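Local coordinates for B12-binding domain-containing protein (Kitasatospora setae, PDB 6WTE) that is a cobalamin- and [4Fe-4S] cluster-binding radical SAM methyltransferase (TsrM) that transfers methyl groups by a non-radical route, at residues A18-D23 / S195-R200; G219-K224 / L265-T270; L305-Q310 / A325-V330. One frame throughout, in Å; residues are numbered along the deposited sequence. Where two conformers were deposited one is given.

Contact 1: A18-D23 / S195-R200; sequences APYALD and SVYRRR
R199 and D23 form a salt bridge, with R199 NE 2.9 Å from D23 OD2. The carboxylate oxygen sits at the edge of the guanidinium, close to its plane. It is met on its anti side, and the N-H...O angle is 152°. The carboxylate and guanidinium planes are steeply inclined to each other, so this is a single-atom grip and not a flat two-point pairing.

The second interaction of R199 is a stack. Its guanidinium lies flat on the Y20 ring, centres 3.8 Å apart and planes 16° from parallel. Y20 CE1 is over the centre of the guanidinium, 3.2 Å from R199 CZ. The arginine chain is bent at chi2 and chi3. An alanine in place of R199 would probably leave D23 OD2 without its charged mate and uncover one face of the Y20 ring.

Helix 20-31 belongs to the B12-binding domain, and Y20 and A21 touch cobalamin near its start. The contact thus fastens this cofactor-binding helix to the loop between strand 174-175 and helix 209-214. E255 of helix 249-261 takes a second salt bridge from R199 NH1 and a hydrogen bond with Y20 OH.

The edge of the Y197 ring faces Y20 OH. This oxygen lies near the ring plane, 3.6 Å from Y197 CD2, and the two side chains cross at about a right angle.

Waters also bridge the two segments. One molecule links D23 OD2 and R199 NH2, donating to the first and accepting from the second. Another joins D23 OD1 to the backbone N of R200. A third donates to both D23 O and R198 O, 2.6 Å from the latter.

Contact 2: G219-K224 / L265-T270; sequences GSILTK and LDQHTT
T270 has OG1 between its backbone N and carbonyl carbon (chi1 63°) and CG2 anti to the carbonyl carbon. This rotamer brings OG1 toward I221 and L222, and CG2 against S220 CB at 3.6 Å. On the other segment, L222 CB lies 3.4 Å from T270 OG1, and L222 CD1 packs by T270 O and OG1. The two side chains cross at about a right angle.

Strands 219-221 and 266-269 are parallel neighbours in the sheet of the radical SAM core, a TIM-barrel-like fold. The axes of these two short strand segments come within 4.3 Å, their directions 37° apart. G219 N donates to D266 O, and H268 N donates to G219 O at 2.6 Å. I221 N then donates to H268 O. CA-H...O contacts share acceptors with the N-H bonds: Q267 CA on G219 O, S220 CA on H268 O, T269 CA on I221 O.

The two faces differ. S220 and H268 point to one, and cobalamin touches both of them as well as T270. I221, Q267 and T269 point to the other, where helix 249-261 packs on I221 and Q267. Q267 OE1 is buried with no polar partner in the model, while Q267 NE2 bonds to M256 O of that helix.

The oxygen of I221 receives two donors from T270. The backbone N of T270 is 2.8 Å from I221 O; T270 OG1 adds a weak bond at 3.3 Å.

Contact 3: L305-Q310 / A325-V330; sequences LWVYCQ and AGCRGV
L305 O accepts a hydrogen bond from R328 N at 2.9 Å and a CA-H...O contact from C327 CA at 3.3 Å. L305 N donates to G326 O at 2.9 Å, nearly straight at 170°. Further on, V307 N donates to G329 O. The register shifts by one residue between L305 and W306, a beta bulge in which L305 pairs with C327 but W306 with G329.

W306 spans the bulge with its ring. R328 CB lies over one face of the six-membered ring in a CH-pi contact, 3.8 Å from the centroid. The CA of G329 is 3.5 Å from W306 CE3, and a CB on G329 would fall too close to that atom. W306 NE1 is hydrogen-bonded to D266 OD1 of strand 266-269.

The other face of the sheet carries L305, V307, C327 and V330. V307 CG2 meets V330 CG2 at 3.6 Å, and C309 SG lies 4.1 Å from V330 CG1. L363 and C367 of helix 357-369 pack on V330.

G326 has positive phi (107°) and closes helix 316-325 in a Schellman motif before the chain enters the next strand. Beyond C309, Q310 touches the iron-sulfur cluster. Strand 304-309, helix 316-325 and strand 327-335 make a beta-alpha-beta unit, the building block of the radical SAM barrel.

The contacts come in series along the chain. Contact 1 joins the B12-binding domain to the loop before helix 209-214; contacts 2 and 3 lie within the radical SAM core. Contacts 1 and 2 have centres 11 Å apart and touch through probable hydrogen bonds, R199 NH1 with S220 O and Y20 OH with L222 N. These tie the B12-binding domain and its loop partner to the first strand of the core sheet. Contacts 2 and 3 have centres 10 Å apart and share that sheet, where strands 266-269 and 304-309 are neighbours. Contacts 1 and 3 do not touch, their centres about 21 Å apart. Together they run from cobalamin (contacts 1 and 2) to the cluster (Q310 of contact 3).

Contact 1: A18-D23 / S195-R200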
# COMPACT_ATOMS: atom_id res chain seq x y z
N ALA A 18 10.45 4.09 4.30
CA ALA A 18 11.33 4.45 3.20
C ALA A 18 10.57 4.37 1.87
O ALA A 18 9.82 3.42 1.64
CB ALA A 18 12.55 3.54 3.15
N PRO A 19 10.72 5.37 1.00
CA PRO A 19 10.08 5.33 -0.34
C PRO A 19 10.82 4.39 -1.30
O PRO A 19 11.59 4.79 -2.18
CB PRO A 19 10.16 6.79 -0.79
CG PRO A 19 11.39 7.30 -0.11
CD PRO A 19 11.42 6.64 1.24
N TYR A 20 10.56 3.10 -1.10
CA TYR A 20 11.22 2.04 -1.86
C TYR A 20 11.10 2.28 -3.36
O TYR A 20 12.05 2.00 -4.11
CB TYR A 20 10.57 0.71 -1.45
CG TYR A 20 11.21 -0.57 -1.93
CD1 TYR A 20 12.46 -0.59 -2.53
CD2 TYR A 20 10.53 -1.77 -1.76
CE1 TYR A 20 13.02 -1.79 -2.95
CE2 TYR A 20 11.08 -2.97 -2.17
CZ TYR A 20 12.33 -2.98 -2.77
OH TYR A 20 12.86 -4.18 -3.18
N ALA A 21 9.96 2.81 -3.80
CA ALA A 21 9.76 3.12 -5.21
C ALA A 21 10.93 3.90 -5.79
O ALA A 21 11.39 3.61 -6.90
CB ALA A 21 8.47 3.92 -5.40
N LEU A 22 11.44 4.87 -5.04
CA LEU A 22 12.50 5.72 -5.58
C LEU A 22 13.81 4.95 -5.75
O LEU A 22 14.58 5.25 -6.66
CB LEU A 22 12.67 6.96 -4.70
CG LEU A 22 11.45 7.89 -4.58
CD1 LEU A 22 11.83 9.24 -3.97
CD2 LEU A 22 10.76 8.11 -5.94
N ASP A 23 14.06 3.95 -4.90
CA ASP A 23 15.25 3.12 -5.11
C ASP A 23 15.12 2.29 -6.38
O ASP A 23 16.10 2.11 -7.12
CB ASP A 23 15.50 2.21 -3.90
CG ASP A 23 16.26 2.90 -2.78
OD1 ASP A 23 16.89 3.96 -3.00
OD2 ASP A 23 16.27 2.35 -1.65
N SER A 195 17.24 -6.49 -12.42
CA SER A 195 18.26 -5.75 -11.68
C SER A 195 18.15 -5.99 -10.18
O SER A 195 17.07 -6.27 -9.65
CB SER A 195 18.16 -4.25 -11.95
OG SER A 195 18.06 -3.98 -13.34
N VAL A 196 19.29 -5.85 -9.51
CA VAL A 196 19.31 -5.65 -8.07
C VAL A 196 19.02 -4.17 -7.82
O VAL A 196 19.71 -3.30 -8.35
CB VAL A 196 20.66 -6.05 -7.47
CG1 VAL A 196 20.73 -5.69 -6.00
CG2 VAL A 196 20.92 -7.54 -7.69
N TYR A 197 17.99 -3.89 -7.02
CA TYR A 197 17.68 -2.50 -6.71
C TYR A 197 18.68 -2.01 -5.67
O TYR A 197 18.84 -2.62 -4.61
CB TYR A 197 16.24 -2.37 -6.20
CG TYR A 197 15.19 -2.99 -7.11
CD1 TYR A 197 15.36 -3.06 -8.49
CD2 TYR A 197 14.02 -3.53 -6.57
CE1 TYR A 197 14.39 -3.65 -9.30
CE2 TYR A 197 13.06 -4.09 -7.37
CZ TYR A 197 13.25 -4.16 -8.73
OH TYR A 197 12.27 -4.75 -9.51
N ARG A 198 19.40 -0.94 -5.99
CA ARG A 198 20.46 -0.46 -5.11
C ARG A 198 19.84 0.28 -3.93
O ARG A 198 19.04 1.21 -4.10
CB ARG A 198 21.45 0.41 -5.88
CG ARG A 198 22.29 -0.42 -6.85
CD ARG A 198 23.39 0.38 -7.54
NE ARG A 198 22.87 1.33 -8.51
CZ ARG A 198 22.64 1.04 -9.79
NH1 ARG A 198 22.89 -0.17 -10.27
NH2 ARG A 198 22.15 1.98 -10.60
N ARG A 199 20.17 -0.17 -2.72
CA ARG A 199 19.63 0.38 -1.48
C ARG A 199 20.80 1.00 -0.73
O ARG A 199 21.66 0.28 -0.21
CB ARG A 199 18.95 -0.70 -0.64
CG ARG A 199 18.11 -1.68 -1.45
CD ARG A 199 16.93 -0.99 -2.16
NE ARG A 199 15.94 -0.47 -1.22
CZ ARG A 199 15.08 -1.22 -0.54
NH1 ARG A 199 15.10 -2.54 -0.68
NH2 ARG A 199 14.21 -0.66 0.30
N ARG A 200 20.82 2.32 -0.67
CA ARG A 200 21.95 3.05 -0.13
C ARG A 200 21.59 3.68 1.21
O ARG A 200 20.41 3.83 1.55
CB ARG A 200 22.41 4.14 -1.11
CG ARG A 200 22.87 3.62 -2.47
CD ARG A 200 23.17 4.79 -3.41
NE ARG A 200 23.86 4.39 -4.64
CZ ARG A 200 23.32 4.42 -5.86
NH1 ARG A 200 22.06 4.83 -6.02
NH2 ARG A 200 24.03 4.05 -6.91
O HOH W 1 19.14 4.43 -1.59
O HOH W 2 14.04 2.25 0.06
O HOH W 3 18.86 2.86 -6.07
O HOH W 4 19.99 4.75 -4.40

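Contact 2: G219-K224 / L265-T270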
# COMPACT_ATOMS: atom_id res chain seq x y z
N GLY A 219 13.36 -2.67 6.81
CA GLY A 219 13.78 -2.92 5.45
C GLY A 219 12.62 -3.43 4.62
O GLY A 219 11.74 -4.15 5.11
N SER A 220 12.58 -3.02 3.37
CA SER A 220 11.57 -3.47 2.43
C SER A 220 12.25 -4.29 1.34
O SER A 220 13.35 -3.96 0.90
CB SER A 220 10.83 -2.27 1.82
OG SER A 220 11.76 -1.25 1.49
N ILE A 221 11.59 -5.36 0.91
CA ILE A 221 12.12 -6.15 -0.19
C ILE A 221 10.96 -6.61 -1.05
O ILE A 221 10.00 -7.21 -0.54
CB ILE A 221 12.96 -7.35 0.29
CG1 ILE A 221 13.49 -8.13 -0.92
CG2 ILE A 221 12.17 -8.25 1.23
CD1 ILE A 221 14.52 -7.36 -1.76
N LEU A 222 11.04 -6.32 -2.34
CA LEU A 222 10.06 -6.77 -3.31
C LEU A 222 10.56 -8.06 -3.94
O LEU A 222 11.73 -8.15 -4.34
CB LEU A 222 9.86 -5.70 -4.38
CG LEU A 222 8.93 -6.09 -5.53
CD1 LEU A 222 7.51 -6.24 -5.01
CD2 LEU A 222 9.02 -5.04 -6.63
N THR A 223 9.69 -9.07 -4.04
CA THR A 223 10.05 -10.29 -4.74
C THR A 223 9.30 -10.48 -6.04
O THR A 223 9.82 -11.12 -6.96
CB THR A 223 9.86 -11.52 -3.84
OG1 THR A 223 8.52 -12.03 -3.95
CG2 THR A 223 10.15 -11.18 -2.38
N LYS A 224 8.11 -9.90 -6.17
CA LYS A 224 7.30 -10.05 -7.37
C LYS A 224 6.23 -8.97 -7.38
O LYS A 224 5.65 -8.66 -6.34
CB LYS A 224 6.67 -11.45 -7.44
CG LYS A 224 5.81 -11.79 -6.22
CD LYS A 224 5.87 -13.28 -5.90
CE LYS A 224 5.18 -13.57 -4.57
NZ LYS A 224 5.46 -14.95 -4.09
N LEU A 265 18.44 -5.51 9.32
CA LEU A 265 18.21 -6.94 9.52
C LEU A 265 16.74 -7.33 9.46
O LEU A 265 16.41 -8.40 8.95
CB LEU A 265 18.81 -7.38 10.86
CG LEU A 265 20.32 -7.17 11.01
CD1 LEU A 265 20.75 -7.61 12.41
CD2 LEU A 265 21.08 -7.94 9.94
N ASP A 266 15.86 -6.48 9.97
CA ASP A 266 14.42 -6.70 9.84
C ASP A 266 13.96 -6.24 8.47
O ASP A 266 14.05 -5.05 8.13
CB ASP A 266 13.66 -5.94 10.94
CG ASP A 266 13.93 -6.49 12.32
OD1 ASP A 266 13.33 -7.52 12.68
OD2 ASP A 266 14.77 -5.90 13.04
N GLN A 267 13.45 -7.17 7.67
CA GLN A 267 13.01 -6.87 6.31
C GLN A 267 11.59 -7.35 6.12
O GLN A 267 11.23 -8.45 6.55
CB GLN A 267 13.95 -7.50 5.28
CG GLN A 267 15.40 -7.06 5.47
CD GLN A 267 16.36 -7.71 4.50
OE1 GLN A 267 15.95 -8.35 3.54
NE2 GLN A 267 17.66 -7.56 4.76
N HIS A 268 10.78 -6.51 5.51
CA HIS A 268 9.37 -6.79 5.27
C HIS A 268 9.16 -6.99 3.78
O HIS A 268 9.57 -6.13 2.98
CB HIS A 268 8.51 -5.64 5.81
CG HIS A 268 7.07 -5.99 5.99
ND1 HIS A 268 6.19 -6.08 4.93
CD2 HIS A 268 6.35 -6.26 7.10
CE1 HIS A 268 4.99 -6.40 5.39
NE2 HIS A 268 5.06 -6.52 6.70
N THR A 269 8.54 -8.11 3.39
CA THR A 269 8.23 -8.32 1.98
C THR A 269 7.19 -7.29 1.54
O THR A 269 6.27 -6.96 2.29
CB THR A 269 7.70 -9.74 1.73
OG1 THR A 269 6.54 -9.98 2.54
CG2 THR A 269 8.76 -10.77 2.05
N THR A 270 7.36 -6.76 0.33
CA THR A 270 6.43 -5.77 -0.20
C THR A 270 5.64 -6.28 -1.40
O THR A 270 5.15 -5.48 -2.21
CB THR A 270 7.16 -4.48 -0.57
OG1 THR A 270 8.10 -4.75 -1.61
CG2 THR A 270 7.87 -3.92 0.65

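Contact 3: L305-Q310 / A325-V330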
# COMPACT_ATOMS: atom_id res chain seq x y z
N LEU A 305 12.81 -11.83 8.92
CA LEU A 305 11.91 -11.62 7.79
C LEU A 305 10.48 -11.51 8.27
O LEU A 305 10.02 -12.34 9.07
CB LEU A 305 12.04 -12.76 6.77
CG LEU A 305 11.28 -12.60 5.46
CD1 LEU A 305 11.79 -11.39 4.70
CD2 LEU A 305 11.43 -13.87 4.64
N TRP A 306 9.76 -10.52 7.76
CA TRP A 306 8.37 -10.29 8.10
C TRP A 306 7.57 -10.32 6.81
O TRP A 306 7.86 -9.57 5.88
CB TRP A 306 8.20 -8.95 8.83
CG TRP A 306 9.07 -8.86 10.06
CD1 TRP A 306 10.38 -8.46 10.11
CD2 TRP A 306 8.70 -9.22 11.39
NE1 TRP A 306 10.84 -8.54 11.41
CE2 TRP A 306 9.83 -9.01 12.21
CE3 TRP A 306 7.53 -9.70 11.98
CZ2 TRP A 306 9.82 -9.25 13.58
CZ3 TRP A 306 7.52 -9.95 13.34
CH2 TRP A 306 8.66 -9.71 14.13
N VAL A 307 6.58 -11.21 6.74
CA VAL A 307 5.87 -11.45 5.49
C VAL A 307 4.37 -11.23 5.69
O VAL A 307 3.85 -11.26 6.81
CB VAL A 307 6.14 -12.86 4.92
CG1 VAL A 307 7.64 -13.08 4.71
CG2 VAL A 307 5.57 -13.97 5.83
N TYR A 308 3.69 -10.98 4.58
CA TYR A 308 2.24 -10.82 4.54
C TYR A 308 1.69 -11.88 3.59
O TYR A 308 2.18 -12.02 2.47
CB TYR A 308 1.83 -9.42 4.06
CG TYR A 308 0.35 -9.17 4.25
CD1 TYR A 308 -0.58 -9.55 3.28
CD2 TYR A 308 -0.13 -8.57 5.41
CE1 TYR A 308 -1.93 -9.34 3.47
CE2 TYR A 308 -1.48 -8.35 5.60
CZ TYR A 308 -2.37 -8.74 4.63
OH TYR A 308 -3.72 -8.52 4.82
N CYS A 309 0.66 -12.60 4.05
CA CYS A 309 0.20 -13.80 3.36
C CYS A 309 -1.31 -13.84 3.32
O CYS A 309 -2.00 -13.19 4.10
CB CYS A 309 0.68 -15.09 4.04
SG CYS A 309 2.44 -15.43 3.91
N GLN A 310 -1.82 -14.64 2.40
CA GLN A 310 -3.19 -15.13 2.43
C GLN A 310 -3.22 -16.46 3.15
O GLN A 310 -2.18 -17.10 3.35
CB GLN A 310 -3.73 -15.26 1.01
CG GLN A 310 -4.02 -13.92 0.34
CD GLN A 310 -5.11 -13.16 1.06
OE1 GLN A 310 -6.28 -13.56 1.03
NE2 GLN A 310 -4.74 -12.07 1.72
N ALA A 325 14.73 -19.73 6.97
CA ALA A 325 15.21 -18.51 6.32
C ALA A 325 15.34 -17.33 7.28
O ALA A 325 15.98 -16.33 6.93
CB ALA A 325 14.27 -18.12 5.17
N GLY A 326 14.74 -17.40 8.46
CA GLY A 326 14.76 -16.30 9.40
C GLY A 326 13.45 -15.56 9.56
O GLY A 326 13.46 -14.42 10.06
N CYS A 327 12.33 -16.14 9.14
CA CYS A 327 11.04 -15.49 9.33
C CYS A 327 10.72 -15.37 10.82
O CYS A 327 10.80 -16.35 11.57
CB CYS A 327 9.96 -16.27 8.61
SG CYS A 327 8.33 -15.54 8.71
N ARG A 328 10.37 -14.16 11.25
CA ARG A 328 9.95 -13.91 12.61
C ARG A 328 8.45 -13.70 12.75
O ARG A 328 7.92 -13.88 13.86
CB ARG A 328 10.67 -12.67 13.18
CG ARG A 328 12.15 -12.85 13.43
CD ARG A 328 12.40 -13.90 14.51
NE ARG A 328 13.82 -14.05 14.80
CZ ARG A 328 14.41 -13.54 15.88
NH1 ARG A 328 13.71 -12.85 16.77
NH2 ARG A 328 15.72 -13.72 16.06
N GLY A 329 7.76 -13.31 11.68
CA GLY A 329 6.34 -13.03 11.78
C GLY A 329 5.62 -13.19 10.47
O GLY A 329 6.18 -12.91 9.40
N VAL A 330 4.37 -13.63 10.54
CA VAL A 330 3.47 -13.73 9.40
C VAL A 330 2.21 -12.94 9.72
O VAL A 330 1.59 -13.15 10.77
CB VAL A 330 3.12 -15.20 9.07
CG1 VAL A 330 2.05 -15.27 7.97
CG2 VAL A 330 4.38 -15.95 8.64